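Local coordinates for protein FACT-Spt16 (Cicer arietinum, PDB 5CE6) that probably acts as a histone chaperone subunit of the FACT complex, with an N-terminal domain linked to binding of histones H3-H4, at residues Tyr205-Ala210 / Lys439-Thr444; Gly401-Val406 / Ala430-Ile435. All coordinates share one frame; numbering follows the deposited sequence.

Interaction 1: Tyr205-Ala210 / Lys439-Thr444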
loop_
_atom_site.group_PDB
_atom_site.type_symbol
_atom_site.label_atom_id
_atom_site.label_comp_id
_atom_site.label_asym_id
_atom_site.label_seq_id
_atom_site.Cartn_x
_atom_site.Cartn_y
_atom_site.Cartn_z
ATOM N N TYR A 205 2.166 -4.206 13.836
ATOM C CA TYR A 205 2.543 -4.994 12.654
ATOM C C TYR A 205 3.263 -4.147 11.604
ATOM O O TYR A 205 4.227 -4.608 10.999
ATOM C CB TYR A 205 1.325 -5.704 12.048
ATOM C CG TYR A 205 0.636 -6.632 13.040
ATOM C CD1 TYR A 205 1.332 -7.163 14.130
ATOM C CD2 TYR A 205 -0.700 -6.970 12.890
ATOM C CE1 TYR A 205 0.714 -8.003 15.036
ATOM C CE2 TYR A 205 -1.330 -7.819 13.810
ATOM C CZ TYR A 205 -0.611 -8.329 14.870
ATOM O OH TYR A 205 -1.220 -9.159 15.793
ATOM N N ILE A 206 2.807 -2.913 11.399
ATOM C CA ILE A 206 3.478 -2.008 10.462
ATOM C C ILE A 206 4.890 -1.666 10.952
ATOM O O ILE A 206 5.835 -1.623 10.159
ATOM C CB ILE A 206 2.641 -0.724 10.238
ATOM C CG1 ILE A 206 1.319 -1.085 9.543
ATOM C CG2 ILE A 206 3.432 0.322 9.431
ATOM C CD1 ILE A 206 0.297 0.049 9.463
ATOM N N LYS A 207 5.043 -1.417 12.248
ATOM C CA LYS A 207 6.372 -1.150 12.795
ATOM C C LYS A 207 7.289 -2.358 12.641
ATOM O O LYS A 207 8.468 -2.194 12.327
ATOM C CB LYS A 207 6.290 -0.760 14.273
ATOM C CG LYS A 207 5.645 0.583 14.520
ATOM C CD LYS A 207 5.548 0.838 16.026
ATOM C CE LYS A 207 5.212 2.280 16.352
ATOM N NZ LYS A 207 5.176 2.497 17.838
ATOM N N ARG A 208 6.760 -3.562 12.879
ATOM C CA ARG A 208 7.546 -4.784 12.672
ATOM C C ARG A 208 7.997 -4.861 11.213
ATOM O O ARG A 208 9.160 -5.119 10.934
ATOM C CB ARG A 208 6.746 -6.046 13.032
ATOM C CG ARG A 208 6.261 -6.095 14.490
ATOM C CD ARG A 208 7.382 -6.398 15.482
ATOM N NE ARG A 208 6.901 -6.386 16.871
ATOM C CZ ARG A 208 7.098 -5.381 17.719
ATOM N NH1 ARG A 208 7.767 -4.305 17.325
ATOM N NH2 ARG A 208 6.615 -5.443 18.960
ATOM N N ALA A 209 7.060 -4.633 10.297
ATOM C CA ALA A 209 7.346 -4.652 8.865
ATOM C C ALA A 209 8.405 -3.612 8.528
ATOM O O ALA A 209 9.379 -3.913 7.835
ATOM C CB ALA A 209 6.082 -4.394 8.072
ATOM N N ALA A 210 8.210 -2.394 9.027
ATOM C CA ALA A 210 9.140 -1.297 8.759
ATOM C C ALA A 210 10.527 -1.530 9.345
ATOM O O ALA A 210 11.527 -1.108 8.759
ATOM C CB ALA A 210 8.569 0.023 9.262
ATOM N N LYS A 439 3.189 12.856 18.507
ATOM C CA LYS A 439 4.399 12.855 17.694
ATOM C C LYS A 439 4.226 11.998 16.453
ATOM O O LYS A 439 3.375 11.114 16.403
ATOM C CB LYS A 439 5.607 12.360 18.498
ATOM C CG LYS A 439 5.615 10.858 18.745
ATOM C CD LYS A 439 6.775 10.448 19.644
ATOM C CE LYS A 439 6.544 9.075 20.266
ATOM N NZ LYS A 439 6.623 7.952 19.294
ATOM N N THR A 440 5.049 12.278 15.457
ATOM C CA THR A 440 5.033 11.516 14.226
ATOM C C THR A 440 6.278 10.646 14.199
ATOM O O THR A 440 7.393 11.158 14.261
ATOM C CB THR A 440 4.976 12.465 13.033
ATOM O OG1 THR A 440 3.691 13.107 13.018
ATOM C CG2 THR A 440 5.196 11.711 11.714
ATOM N N ASP A 441 6.077 9.332 14.129
ATOM C CA ASP A 441 7.168 8.365 14.222
ATOM C C ASP A 441 7.641 7.947 12.844
ATOM O O ASP A 441 6.861 7.412 12.066
ATOM C CB ASP A 441 6.717 7.110 14.974
ATOM C CG ASP A 441 6.349 7.389 16.408
ATOM O OD1 ASP A 441 6.813 8.414 16.950
ATOM O OD2 ASP A 441 5.602 6.577 16.999
ATOM N N VAL A 442 8.916 8.174 12.540
ATOM C CA VAL A 442 9.466 7.675 11.278
ATOM C C VAL A 442 10.016 6.292 11.591
ATOM O O VAL A 442 11.064 6.170 12.211
ATOM C CB VAL A 442 10.584 8.561 10.736
ATOM C CG1 VAL A 442 11.127 7.977 9.420
ATOM C CG2 VAL A 442 10.067 9.970 10.490
ATOM N N VAL A 443 9.296 5.251 11.190
ATOM C CA VAL A 443 9.618 3.902 11.658
ATOM C C VAL A 443 10.605 3.172 10.742
ATOM O O VAL A 443 10.987 2.035 11.010
ATOM C CB VAL A 443 8.356 3.043 11.937
ATOM C CG1 VAL A 443 7.639 3.547 13.178
ATOM C CG2 VAL A 443 7.414 3.035 10.742
ATOM N N THR A 444 11.028 3.846 9.675
ATOM C CA THR A 444 12.105 3.346 8.824
ATOM C C THR A 444 13.366 4.189 8.998
ATOM O O THR A 444 14.178 4.304 8.078
ATOM C CB THR A 444 11.703 3.406 7.342
ATOM O OG1 THR A 444 11.105 4.682 7.079
ATOM C CG2 THR A 444 10.690 2.326 7.012
HETATM O O HOH W 1 10.013 0.147 13.027
#

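Interaction 2: Gly401-Val406 / Ala430-Ile435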
loop_
_atom_site.group_PDB
_atom_site.type_symbol
_atom_site.label_atom_id
_atom_site.label_comp_id
_atom_site.label_asym_id
_atom_site.label_seq_id
_atom_site.Cartn_x
_atom_site.Cartn_y
_atom_site.Cartn_z
ATOM N N GLY A 401 -3.360 7.787 14.116
ATOM C CA GLY A 401 -3.515 6.408 13.695
ATOM C C GLY A 401 -3.329 6.178 12.208
ATOM O O GLY A 401 -3.227 5.036 11.768
ATOM N N MET A 402 -3.272 7.253 11.425
ATOM C CA MET A 402 -2.978 7.102 10.002
ATOM C C MET A 402 -1.514 6.732 9.842
ATOM O O MET A 402 -0.678 7.071 10.689
ATOM C CB MET A 402 -3.262 8.392 9.237
ATOM C CG MET A 402 -4.734 8.697 9.055
ATOM S SD MET A 402 -4.942 10.228 8.132
ATOM C CE MET A 402 -6.718 10.201 7.887
ATOM N N VAL A 403 -1.210 6.044 8.747
ATOM C CA VAL A 403 0.141 5.593 8.477
ATOM C C VAL A 403 0.441 5.957 7.038
ATOM O O VAL A 403 -0.378 5.703 6.150
ATOM C CB VAL A 403 0.265 4.076 8.657
ATOM C CG1 VAL A 403 1.690 3.636 8.368
ATOM C CG2 VAL A 403 -0.126 3.691 10.069
ATOM N N PHE A 404 1.605 6.559 6.800
ATOM C CA PHE A 404 1.937 7.028 5.454
ATOM C C PHE A 404 3.256 6.476 4.924
ATOM O O PHE A 404 4.233 6.355 5.669
ATOM C CB PHE A 404 2.013 8.571 5.409
ATOM C CG PHE A 404 0.684 9.251 5.579
ATOM C CD1 PHE A 404 -0.181 9.390 4.502
ATOM C CD2 PHE A 404 0.296 9.741 6.825
ATOM C CE1 PHE A 404 -1.416 10.012 4.659
ATOM C CE2 PHE A 404 -0.936 10.366 6.986
ATOM C CZ PHE A 404 -1.786 10.502 5.903
ATOM N N ASN A 405 3.255 6.141 3.633
ATOM C CA ASN A 405 4.476 5.959 2.857
ATOM C C ASN A 405 4.750 7.319 2.244
ATOM O O ASN A 405 4.104 7.697 1.272
ATOM C CB ASN A 405 4.230 4.891 1.759
ATOM C CG ASN A 405 5.384 4.777 0.758
ATOM O OD1 ASN A 405 6.519 5.151 1.053
ATOM N ND2 ASN A 405 5.090 4.231 -0.426
ATOM N N VAL A 406 5.636 8.092 2.880
ATOM C CA VAL A 406 6.005 9.408 2.397
ATOM C C VAL A 406 7.147 9.215 1.421
ATOM O O VAL A 406 8.286 8.980 1.817
ATOM C CB VAL A 406 6.432 10.343 3.542
ATOM C CG1 VAL A 406 6.828 11.714 3.002
ATOM C CG2 VAL A 406 5.297 10.478 4.558
ATOM N N ALA A 430 11.972 7.694 0.387
ATOM C CA ALA A 430 10.713 7.245 0.982
ATOM C C ALA A 430 10.927 6.728 2.380
ATOM O O ALA A 430 11.925 6.057 2.664
ATOM C CB ALA A 430 10.035 6.171 0.124
ATOM N N ASP A 431 9.967 7.034 3.247
ATOM C CA ASP A 431 9.921 6.442 4.580
ATOM C C ASP A 431 8.504 6.083 4.975
ATOM O O ASP A 431 7.546 6.612 4.412
ATOM C CB ASP A 431 10.472 7.416 5.620
ATOM C CG ASP A 431 11.975 7.527 5.576
ATOM O OD1 ASP A 431 12.651 6.656 6.162
ATOM O OD2 ASP A 431 12.475 8.471 4.954
ATOM N N THR A 432 8.376 5.215 5.984
ATOM C CA THR A 432 7.057 4.881 6.547
ATOM C C THR A 432 6.904 5.628 7.857
ATOM O O THR A 432 7.787 5.581 8.715
ATOM C CB THR A 432 6.899 3.381 6.780
ATOM O OG1 THR A 432 7.113 2.710 5.539
ATOM C CG2 THR A 432 5.494 3.058 7.271
ATOM N N ILE A 433 5.809 6.366 7.999
ATOM C CA ILE A 433 5.632 7.153 9.226
ATOM C C ILE A 433 4.294 6.838 9.885
ATOM O O ILE A 433 3.319 6.519 9.199
ATOM C CB ILE A 433 5.770 8.663 8.978
ATOM C CG1 ILE A 433 4.542 9.214 8.267
ATOM C CG2 ILE A 433 7.061 8.995 8.198
ATOM C CD1 ILE A 433 4.552 10.729 8.200
ATOM N N ILE A 434 4.261 6.922 11.215
ATOM C CA ILE A 434 3.041 6.633 11.967
ATOM C C ILE A 434 2.591 7.922 12.621
ATOM O O ILE A 434 3.385 8.597 13.263
ATOM C CB ILE A 434 3.293 5.605 13.087
ATOM C CG1 ILE A 434 4.025 4.382 12.537
ATOM C CG2 ILE A 434 1.971 5.214 13.767
ATOM C CD1 ILE A 434 3.152 3.433 11.821
ATOM N N ILE A 435 1.323 8.285 12.446
ATOM C CA ILE A 435 0.829 9.519 13.052
ATOM C C ILE A 435 0.273 9.201 14.420
ATOM O O ILE A 435 -0.777 8.585 14.537
ATOM C CB ILE A 435 -0.302 10.187 12.243
ATOM C CG1 ILE A 435 0.113 10.372 10.776
ATOM C CG2 ILE A 435 -0.702 11.523 12.904
ATOM C CD1 ILE A 435 1.440 11.111 10.569
#

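Interaction 1: Tyr205-Ala210 / Lys439-Thr444
T444, whose CG2 rests 3.9 Å from A210 CB, has its hydroxyl OG1 gripped by two groups of the adjacent strand, the carboxylate of D431 and the backbone N of T432. Its chi1 of 46° sets OG1 between the backbone N and the carbonyl carbon, the crowded position, while CG2, anti to the carbonyl carbon, meets the alanine methyl. In the pita-bread fold of the M24 metallopeptidase family, this contact lays the early part of helix 200-230 against V443 and T444, just after edge strand 440-442. No direct hydrogen bond joins the two segments. Instead, one water spans them, donating to K207 O and to V443 O at 2.9 Å each. V443 is the apolar centre, with a methyl for each of two helix residues: CG2 meets A210 CB at 3.5 Å, and CG1 lies 3.8 Å from K207 CG. The K207 side chain crosses that of V443 at about a right angle and continues as an extended chain beyond CG. Its ammonium NZ stops 4.2 Å from D441 OD2, beyond a salt bridge, so any attraction there is probably long-range and modest. I434 of strand 424-435 backs V443, and S311 touches A210. The A210 methyl also lies 3.6 Å from V443 O, the carbonyl oxygen that accepts from the bridging water.

Interaction 2: Gly401-Val406 / Ala430-Ile435
The F404 ring meets I435 at its edge: CG1 of the isoleucine lies near the ring plane, 3.9 Å from CE2, and the two side chains cross obliquely. The N405 amide turns OD1 to 3.8 Å from the A430 methyl, and the same oxygen is held by N312 ND2. The buried D431 carboxylate has salt bridges to R315 and K449 and hydrogen bonds to T444 and Q336. The two segments belong to an antiparallel beta hairpin, strands 403-414 and 424-435, at the middle of the four-stranded sheet of the M24-like pita-bread domain. F404 faces I433 and V406 faces D431 as hydrogen-bonded pairs; V403 with I434 and N405 with T432 are the non-hydrogen-bonded ones. On the face bearing F404, I433 CD1 reaches V406 CG2 at 3.7 Å. With chi1 at 74°, I433 CG1 sits between the backbone N and the carbonyl carbon and meets F404 CB. L343 adds to this apolar layer. On the opposite face, V403 and I434 lie side by side, pointing the same way, with V403 CG2 3.7 Å from I434 CD1; I206 of helix 200-230 packs here. Six backbone hydrogen bonds tie the segments, and the pairing extends past the regular strand to G401, whose N donates to I435 O at 2.7 Å in a nearly straight bond. CA-H...O contacts supplement these bonds, including T432 CA to F404 O at 3.3 Å. At the other end of the pairing, D431 N donates to V406 O tilted 32° from the carbonyl plane.

Overall arrangement
The two interactions sit about 7 Å apart, centre to centre, in the M24-like domain. Along the chain, helix segment 205-210 comes first, then 401-406, 430-435 and 439-444, so both partners of interaction 2 fall between those of interaction 1. Strands 403-414, 424-435 and 440-442 are successive neighbours in one antiparallel sheet; D441 O and I434 N, 2.8 Å apart, probably form a hydrogen bond that joins the contacts. Helix 200-230 serves both: K207 and A210 meet the residues just after the edge strand, whereas I206 lies on V403, T432 and I434. Sheet pairing and helix packing thereby connect early and late parts of the domain.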